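PDB 7NNA: klebicin C activity from Klebsiella pneumoniae, which probably forms the Tol-binding part of a bacteriocin, a bacterial toxin thought to be imported into target cells through the efflux channel TolC. Local coordinates for residues L36-Q40 / I144-L148; A57-Q61 / A123-Y127; N78-P83 / F102-Q106. All coordinates share one frame. Residue numbers count along the deposited sequence, not the author numbering.

Contact 1 of 3, residues L36-Q40 / I144-L148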
loop_
_atom_site.group_PDB
_atom_site.type_symbol
_atom_site.label_atom_id
_atom_site.label_comp_id
_atom_site.label_asym_id
_atom_site.label_seq_id
_atom_site.Cartn_x
_atom_site.Cartn_y
_atom_site.Cartn_z
ATOM N N LEU A 36 6.319 -8.284 -2.481
ATOM C CA LEU A 36 5.033 -7.704 -2.220
ATOM C C LEU A 36 4.861 -7.265 -0.790
ATOM O O LEU A 36 4.201 -6.230 -0.552
ATOM C CB LEU A 36 3.883 -8.662 -2.672
ATOM C CG LEU A 36 3.511 -8.398 -4.154
ATOM C CD1 LEU A 36 2.802 -9.638 -4.743
ATOM C CD2 LEU A 36 2.560 -7.132 -4.306
ATOM N N ALA A 37 5.453 -7.988 0.138
ATOM C CA ALA A 37 5.365 -7.633 1.563
ATOM C C ALA A 37 6.128 -6.302 1.787
ATOM O O ALA A 37 5.647 -5.418 2.522
ATOM C CB ALA A 37 5.962 -8.757 2.389
ATOM N N LYS A 38 7.297 -6.149 1.143
ATOM C CA LYS A 38 8.056 -4.891 1.284
ATOM C C LYS A 38 7.267 -3.750 0.638
ATOM O O LYS A 38 7.231 -2.621 1.190
ATOM C CB LYS A 38 9.425 -5.032 0.604
ATOM C CG LYS A 38 10.298 -5.840 1.565
ATOM C CD LYS A 38 11.754 -5.991 1.205
ATOM C CE LYS A 38 12.576 -6.426 2.417
ATOM N NZ LYS A 38 12.213 -7.801 2.893
ATOM N N THR A 39 6.639 -4.036 -0.508
ATOM C CA THR A 39 5.798 -3.039 -1.215
ATOM C C THR A 39 4.620 -2.615 -0.331
ATOM O O THR A 39 4.281 -1.407 -0.287
ATOM C CB THR A 39 5.257 -3.589 -2.547
ATOM O OG1 THR A 39 6.397 -3.922 -3.393
ATOM C CG2 THR A 39 4.498 -2.529 -3.285
ATOM N N GLN A 40 4.014 -3.568 0.357
ATOM C CA GLN A 40 2.879 -3.248 1.246
ATOM C C GLN A 40 3.300 -2.323 2.353
ATOM O O GLN A 40 2.607 -1.304 2.628
ATOM C CB GLN A 40 2.254 -4.562 1.803
ATOM C CG GLN A 40 0.979 -4.379 2.602
ATOM C CD GLN A 40 1.180 -3.850 4.017
ATOM O OE1 GLN A 40 2.226 -4.068 4.655
ATOM N NE2 GLN A 40 0.157 -3.183 4.579
ATOM N N ILE A 144 -2.396 -3.551 -3.220
ATOM C CA ILE A 144 -1.179 -4.310 -2.868
ATOM C C ILE A 144 -1.482 -5.420 -1.876
ATOM O O ILE A 144 -0.957 -6.537 -2.005
ATOM C CB ILE A 144 -0.067 -3.375 -2.317
ATOM C CG1 ILE A 144 0.501 -2.510 -3.477
ATOM C CG2 ILE A 144 1.085 -4.205 -1.673
ATOM C CD1 ILE A 144 1.012 -3.297 -4.689
ATOM N N GLU A 145 -2.317 -5.147 -0.889
ATOM C CA GLU A 145 -2.672 -6.202 0.098
ATOM C C GLU A 145 -3.408 -7.359 -0.610
ATOM O O GLU A 145 -3.149 -8.547 -0.278
ATOM C CB GLU A 145 -3.547 -5.591 1.224
ATOM C CG GLU A 145 -2.653 -4.674 2.066
ATOM C CD GLU A 145 -3.319 -3.672 2.977
ATOM O OE1 GLU A 145 -4.555 -3.468 2.879
ATOM O OE2 GLU A 145 -2.595 -3.119 3.825
ATOM N N ARG A 146 -4.277 -7.053 -1.590
ATOM C CA ARG A 146 -4.965 -8.153 -2.309
ATOM C C ARG A 146 -3.926 -8.983 -3.093
ATOM O O ARG A 146 -3.983 -10.223 -3.106
ATOM C CB ARG A 146 -6.004 -7.559 -3.275
ATOM C CG ARG A 146 -6.990 -8.561 -3.832
ATOM C CD ARG A 146 -7.769 -7.964 -5.049
ATOM N NE ARG A 146 -6.843 -7.694 -6.162
ATOM C CZ ARG A 146 -6.392 -8.611 -7.001
ATOM N NH1 ARG A 146 -6.839 -9.864 -6.932
ATOM N NH2 ARG A 146 -5.483 -8.291 -7.914
ATOM N N LYS A 147 -2.955 -8.305 -3.715
ATOM C CA LYS A 147 -1.917 -9.025 -4.498
ATOM C C LYS A 147 -1.015 -9.827 -3.543
ATOM O O LYS A 147 -0.583 -10.930 -3.880
ATOM C CB LYS A 147 -1.045 -8.006 -5.288
ATOM C CG LYS A 147 -1.815 -7.427 -6.480
ATOM C CD LYS A 147 -0.811 -6.836 -7.491
ATOM C CE LYS A 147 -1.507 -6.597 -8.813
ATOM N NZ LYS A 147 -2.335 -5.405 -8.725
ATOM N N LEU A 148 -0.720 -9.285 -2.362
ATOM C CA LEU A 148 0.117 -9.985 -1.379
ATOM C C LEU A 148 -0.607 -11.260 -0.906
ATOM O O LEU A 148 0.047 -12.310 -0.744
ATOM C CB LEU A 148 0.373 -9.049 -0.189
ATOM C CG LEU A 148 1.136 -9.684 1.031
ATOM C CD1 LEU A 148 2.543 -10.343 0.575
ATOM C CD2 LEU A 148 1.346 -8.614 2.154
#
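The two helical segments 36-40 and 144-148 belong to the arms of a long antiparallel coiled coil, and side chains mesh knobs-into-holes. Their local axes approach to 9.3 Å at 159°, 21° short of exactly antiparallel, and the CA atoms come closest at Leu36 and Leu148 (5.5 Å) and at Gln40 and Ile144 (5.9 Å). Leu36 is the first knob. It drops into a hollow bounded by Ile144, Lys147, Leu148 and, one turn further on, Ala151: its CD2 lies 3.8 Å from CB of Lys147 and 4.2 Å from CD1 of Ile144, while its CB is 3.9 Å from CD1 of Leu148. Lys147 lines this hollow with its CB, while its NZ is salt-bridged to Glu143. From the other arm, Ile144 projects back between Leu36, Thr39 and Gln40, with its CG2 3.6 Å from CA of Gln40 and its CD1 3.8 Å from CG2 of Thr39. Leu148 reaches the seam through its tip, CD1 lying 4.2 Å from CB of Ala37. Gln40 is the second knob, set among Gln141, Ile144, Glu145 and Leu148. Its aliphatic stem packs on Ile144, CB to CG2 3.7 Å, while its amide reaches past the apolar side chains to Glu145. Glu145 OE2, also bonded to Gln141, accepts the hydrogen bond from Gln40 NE2 at 2.9 Å and 152°.

Contact 2 of 3, residues A57-Q61 / A123-Y127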
loop_
_atom_site.group_PDB
_atom_site.type_symbol
_atom_site.label_atom_id
_atom_site.label_comp_id
_atom_site.label_asym_id
_atom_site.label_seq_id
_atom_site.Cartn_x
_atom_site.Cartn_y
_atom_site.Cartn_z
ATOM N N ALA A 57 -3.213 20.447 5.497
ATOM C CA ALA A 57 -4.009 21.266 4.568
ATOM C C ALA A 57 -5.345 21.674 5.210
ATOM O O ALA A 57 -5.781 22.818 5.047
ATOM C CB ALA A 57 -4.247 20.509 3.268
ATOM N N LYS A 58 -5.935 20.787 6.025
ATOM C CA LYS A 58 -7.170 21.029 6.760
ATOM C C LYS A 58 -6.957 22.190 7.721
ATOM O O LYS A 58 -7.761 23.150 7.746
ATOM C CB LYS A 58 -7.569 19.778 7.561
ATOM C CG LYS A 58 -8.992 19.880 8.123
ATOM C CD LYS A 58 -9.292 18.720 9.078
ATOM C CE LYS A 58 -10.758 18.597 9.409
ATOM N NZ LYS A 58 -11.019 17.386 10.238
ATOM N N ALA A 59 -5.827 22.179 8.441
ATOM C CA ALA A 59 -5.516 23.272 9.361
ATOM C C ALA A 59 -5.322 24.588 8.593
ATOM O O ALA A 59 -5.766 25.678 9.043
ATOM C CB ALA A 59 -4.256 22.939 10.156
ATOM N N LYS A 60 -4.645 24.512 7.443
ATOM C CA LYS A 60 -4.383 25.725 6.662
ATOM C C LYS A 60 -5.675 26.341 6.086
ATOM O O LYS A 60 -5.874 27.570 6.174
ATOM C CB LYS A 60 -3.327 25.424 5.598
ATOM C CG LYS A 60 -3.003 26.624 4.735
ATOM C CD LYS A 60 -1.901 26.266 3.757
ATOM C CE LYS A 60 -1.750 27.383 2.753
ATOM N NZ LYS A 60 -0.687 27.089 1.786
ATOM N N GLN A 61 -6.594 25.496 5.602
ATOM C CA GLN A 61 -7.896 25.936 5.118
ATOM C C GLN A 61 -8.666 26.666 6.263
ATOM O O GLN A 61 -9.170 27.770 6.040
ATOM C CB GLN A 61 -8.701 24.727 4.589
ATOM C CG GLN A 61 -10.194 25.023 4.361
ATOM C CD GLN A 61 -10.954 23.751 4.040
ATOM O OE1 GLN A 61 -11.127 23.387 2.882
ATOM N NE2 GLN A 61 -11.406 23.026 5.053
ATOM N N ALA A 123 -6.450 27.412 -0.569
ATOM C CA ALA A 123 -6.243 26.488 0.552
ATOM C C ALA A 123 -7.348 25.408 0.603
ATOM O O ALA A 123 -7.039 24.248 0.923
ATOM C CB ALA A 123 -6.191 27.275 1.863
ATOM N N GLU A 124 -8.596 25.772 0.240
ATOM C CA GLU A 124 -9.731 24.836 0.185
ATOM C C GLU A 124 -9.459 23.778 -0.891
ATOM O O GLU A 124 -9.673 22.582 -0.659
ATOM C CB GLU A 124 -11.032 25.598 -0.155
ATOM C CG GLU A 124 -11.694 26.316 1.005
ATOM C CD GLU A 124 -12.822 27.266 0.614
ATOM O OE1 GLU A 124 -13.058 27.472 -0.603
ATOM O OE2 GLU A 124 -13.457 27.822 1.538
ATOM N N GLU A 125 -8.964 24.222 -2.063
ATOM C CA GLU A 125 -8.620 23.371 -3.189
ATOM C C GLU A 125 -7.420 22.453 -2.807
ATOM O O GLU A 125 -7.379 21.278 -3.199
ATOM C CB GLU A 125 -8.232 24.262 -4.383
ATOM C CG GLU A 125 -9.400 24.702 -5.240
ATOM C CD GLU A 125 -9.106 25.745 -6.320
ATOM O OE1 GLU A 125 -7.997 26.338 -6.321
ATOM O OE2 GLU A 125 -10.012 25.994 -7.150
ATOM N N ALA A 126 -6.455 22.992 -2.064
ATOM C CA ALA A 126 -5.302 22.203 -1.638
ATOM C C ALA A 126 -5.733 21.131 -0.602
ATOM O O ALA A 126 -5.198 20.022 -0.626
ATOM C CB ALA A 126 -4.237 23.133 -1.064
ATOM N N TYR A 127 -6.757 21.412 0.229
ATOM C CA TYR A 127 -7.287 20.431 1.197
ATOM C C TYR A 127 -8.039 19.344 0.460
ATOM O O TYR A 127 -7.863 18.171 0.780
ATOM C CB TYR A 127 -8.198 21.128 2.219
ATOM C CG TYR A 127 -8.909 20.164 3.138
ATOM C CD1 TYR A 127 -8.205 19.179 3.824
ATOM C CD2 TYR A 127 -10.286 20.203 3.285
ATOM C CE1 TYR A 127 -8.852 18.280 4.658
ATOM C CE2 TYR A 127 -10.945 19.328 4.141
ATOM C CZ TYR A 127 -10.222 18.367 4.828
ATOM O OH TYR A 127 -10.862 17.512 5.691
HETATM O O HOH W 1 -4.854 23.858 2.477
#
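This is a close helix-helix packing contact in the antiparallel coiled-coil hairpin, where small alanines let helix 14-79 and helix 93-197 draw together. The evidence lies in the spacing: the local axes come within 8.4 Å at 159°, and the paired CA atoms are only 4.8 Å apart for Ala57 and Tyr127 and 4.9 Å for Gln61 and Ala123. Packing is knobs-into-holes. Tyr127, the residue with most surface covered here, inserts among Gln54, Ala57, Lys58 and Gln61. Ala57 CB rests 3.7 Å from Tyr127 CA, and the ring lies along the backbone of helix 14-79, so that Lys58 CA makes an off-centre CH-pi contact 4.1 Å from the ring centroid, 30° off its normal. Gln61 extends across the seam, its OE1 3.3 Å from Tyr127 CD2 and 3.4 Å from Glu124 CA, by van der Waals contact. Ala123 packs between Lys60 and Gln61, its CB 3.9 Å from Gln61 CA and 4.3 Å from Lys60 CG, with Leu64 next to it. Where the short alanine side chains leave a gap, a water bridges the two backbones, donating to Ala57 O at 2.9 Å and to Ala123 O at 2.7 Å.

Contact 3 of 3, residues N78-P83 / F102-Q106; sequences NNKTRP and FIGRQ
Three side-chain hydrogen bonds join the segments, all donated from 102-106. Arg105 NE gives to Asn78 OD1 at 2.9 Å (157°), Arg105 NH2 gives to Thr81 OG1 at 3.0 Å (148°), and Gln106 NE2 gives to Asn79 OD1 at 2.9 Å (148°). Both acceptors of Arg105 sit at the edge of its guanidinium, which an m, t, m run of chi1 to chi3 brings into place. Gln106 extends with chi1 and chi2 both t; Asn78 is t and Asn79 m. Thr81, chi1 p, also donates from OG1 to Asn78 O at 2.8 Å. Here the first arm of the helical hairpin gives way to the connecting loop: Asn78 is helical, Asn79 to Arg82 form a type I turn closed by Arg82 N to Asn79 O at 3.2 Å, and Arg82 (-56/122) and Pro83 (-79/166) continue in polyproline II conformation. Segment 102-106 is helical throughout. CA atoms pair at Asn78 with Gln106, 7.0 Å, and Arg82 with Phe102, 6.2 Å. Phe102 (chi1 t, chi2 78°) sets its ring against Asn78, Thr81, Arg82 and Pro83. Arg82 CA lies over its face in a CH-pi contact, 3.7 Å from the centroid and 17° off the normal. The Arg82 side chain, chi1 to chi3 t, t, m, lays a guanidinium face over Phe102 CE2, with Arg82 CB 3.8 Å from Phe102 CZ. Pro83 CD packs 3.6 Å from Phe102 CB.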
loop_
_atom_site.group_PDB
_atom_site.type_symbol
_atom_site.label_atom_id
_atom_site.label_comp_id
_atom_site.label_asym_id
_atom_site.label_seq_id
_atom_site.Cartn_x
_atom_site.Cartn_y
_atom_site.Cartn_z
ATOM N N ASN A 78 -16.224 49.285 9.274
ATOM C CA ASN A 78 -16.027 50.529 8.524
ATOM C C ASN A 78 -17.370 51.022 7.957
ATOM O O ASN A 78 -17.600 52.217 7.923
ATOM C CB ASN A 78 -15.069 50.285 7.345
ATOM C CG ASN A 78 -14.897 51.561 6.520
ATOM O OD1 ASN A 78 -14.560 52.625 7.059
ATOM N ND2 ASN A 78 -15.233 51.504 5.249
ATOM N N ASN A 79 -18.271 50.093 7.551
ATOM C CA ASN A 79 -19.563 50.507 6.969
ATOM C C ASN A 79 -20.423 51.328 7.932
ATOM O O ASN A 79 -21.200 52.179 7.481
ATOM C CB ASN A 79 -20.283 49.273 6.438
ATOM C CG ASN A 79 -19.588 48.740 5.210
ATOM O OD1 ASN A 79 -18.748 49.430 4.587
ATOM N ND2 ASN A 79 -19.899 47.496 4.837
ATOM N N LYS A 80 -20.183 51.171 9.248
ATOM C CA LYS A 80 -20.896 52.014 10.232
ATOM C C LYS A 80 -20.550 53.461 10.118
ATOM O O LYS A 80 -21.317 54.274 10.626
ATOM C CB LYS A 80 -20.588 51.551 11.670
ATOM C CG LYS A 80 -20.882 50.065 11.866
ATOM C CD LYS A 80 -22.329 49.759 11.769
ATOM C CE LYS A 80 -22.648 48.323 12.211
ATOM N NZ LYS A 80 -21.690 47.800 13.220
ATOM N N THR A 81 -19.366 53.811 9.596
ATOM C CA THR A 81 -18.939 55.207 9.489
ATOM C C THR A 81 -19.439 55.902 8.221
ATOM O O THR A 81 -19.024 57.042 7.955
ATOM C CB THR A 81 -17.376 55.315 9.540
ATOM O OG1 THR A 81 -16.793 54.825 8.333
ATOM C CG2 THR A 81 -16.777 54.564 10.729
ATOM N N ARG A 82 -20.306 55.245 7.419
ATOM C CA ARG A 82 -20.820 55.878 6.184
ATOM C C ARG A 82 -21.496 57.243 6.519
ATOM O O ARG A 82 -22.403 57.297 7.335
ATOM C CB ARG A 82 -21.888 54.981 5.500
ATOM C CG ARG A 82 -22.390 55.529 4.155
ATOM C CD ARG A 82 -23.624 54.764 3.674
ATOM N NE ARG A 82 -23.244 53.354 3.447
ATOM C CZ ARG A 82 -22.757 52.895 2.290
ATOM N NH1 ARG A 82 -22.675 53.706 1.221
ATOM N NH2 ARG A 82 -22.322 51.645 2.198
ATOM N N PRO A 83 -21.030 58.337 5.916
ATOM C CA PRO A 83 -21.667 59.650 6.179
ATOM C C PRO A 83 -22.970 59.856 5.407
ATOM O O PRO A 83 -23.232 59.162 4.436
ATOM C CB PRO A 83 -20.608 60.679 5.689
ATOM C CG PRO A 83 -19.850 59.946 4.639
ATOM C CD PRO A 83 -19.920 58.438 4.953
ATOM N N PHE A 102 -14.627 57.885 3.085
ATOM C CA PHE A 102 -15.345 56.644 3.392
ATOM C C PHE A 102 -15.247 55.674 2.179
ATOM O O PHE A 102 -15.005 54.462 2.357
ATOM C CB PHE A 102 -16.851 56.941 3.717
ATOM C CG PHE A 102 -17.659 55.656 3.746
ATOM C CD1 PHE A 102 -17.611 54.814 4.851
ATOM C CD2 PHE A 102 -18.456 55.286 2.663
ATOM C CE1 PHE A 102 -18.304 53.592 4.846
ATOM C CE2 PHE A 102 -19.147 54.082 2.673
ATOM C CZ PHE A 102 -19.015 53.219 3.738
ATOM N N ILE A 103 -15.457 56.197 0.941
ATOM C CA ILE A 103 -15.408 55.324 -0.236
ATOM C C ILE A 103 -14.018 54.736 -0.399
ATOM O O ILE A 103 -13.896 53.544 -0.680
ATOM C CB ILE A 103 -15.831 56.135 -1.495
ATOM C CG1 ILE A 103 -17.285 56.608 -1.375
ATOM C CG2 ILE A 103 -15.617 55.291 -2.789
ATOM C CD1 ILE A 103 -17.743 57.446 -2.661
ATOM N N GLY A 104 -12.976 55.535 -0.140
ATOM C CA GLY A 104 -11.591 55.062 -0.253
ATOM C C GLY A 104 -11.331 53.930 0.727
ATOM O O GLY A 104 -10.667 52.946 0.387
ATOM N N ARG A 105 -11.843 54.066 1.969
ATOM C CA ARG A 105 -11.664 53.013 2.996
ATOM C C ARG A 105 -12.454 51.764 2.617
ATOM O O ARG A 105 -11.952 50.651 2.764
ATOM C CB ARG A 105 -12.224 53.489 4.328
ATOM C CG ARG A 105 -11.286 54.466 5.081
ATOM C CD ARG A 105 -11.707 54.639 6.508
ATOM N NE ARG A 105 -13.121 55.060 6.653
ATOM C CZ ARG A 105 -13.538 56.320 6.748
ATOM N NH1 ARG A 105 -12.697 57.328 6.511
ATOM N NH2 ARG A 105 -14.818 56.584 6.986
ATOM N N GLN A 106 -13.684 51.937 2.103
ATOM C CA GLN A 106 -14.482 50.750 1.713
ATOM C C GLN A 106 -13.838 49.986 0.510
ATOM O O GLN A 106 -13.820 48.747 0.475
ATOM C CB GLN A 106 -15.927 51.188 1.422
ATOM C CG GLN A 106 -16.864 50.012 1.174
ATOM C CD GLN A 106 -18.250 50.510 0.922
ATOM O OE1 GLN A 106 -18.499 51.215 -0.060
ATOM N NE2 GLN A 106 -19.152 50.206 1.800
#

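All three are surface contacts between the same two arms, with one buried residue in each: Leu148, Ala123 and Phe102. Their centres lie 31 Å (contacts 1 and 2), 32 Å (2 and 3) and 64 Å (1 and 3) apart, so they follow one another almost in a line from near the chain centre toward the connecting loop. Contacts 1 and 2 cross at the same angle, with the axes closer in contact 2; the wider spacing goes with leucine, isoleucine and glutamine in the seam, the tighter with alanines. In contact 3 the first arm runs out into a turn, and direct hydrogen bonds rise to three, against one in contact 1 and none in contact 2.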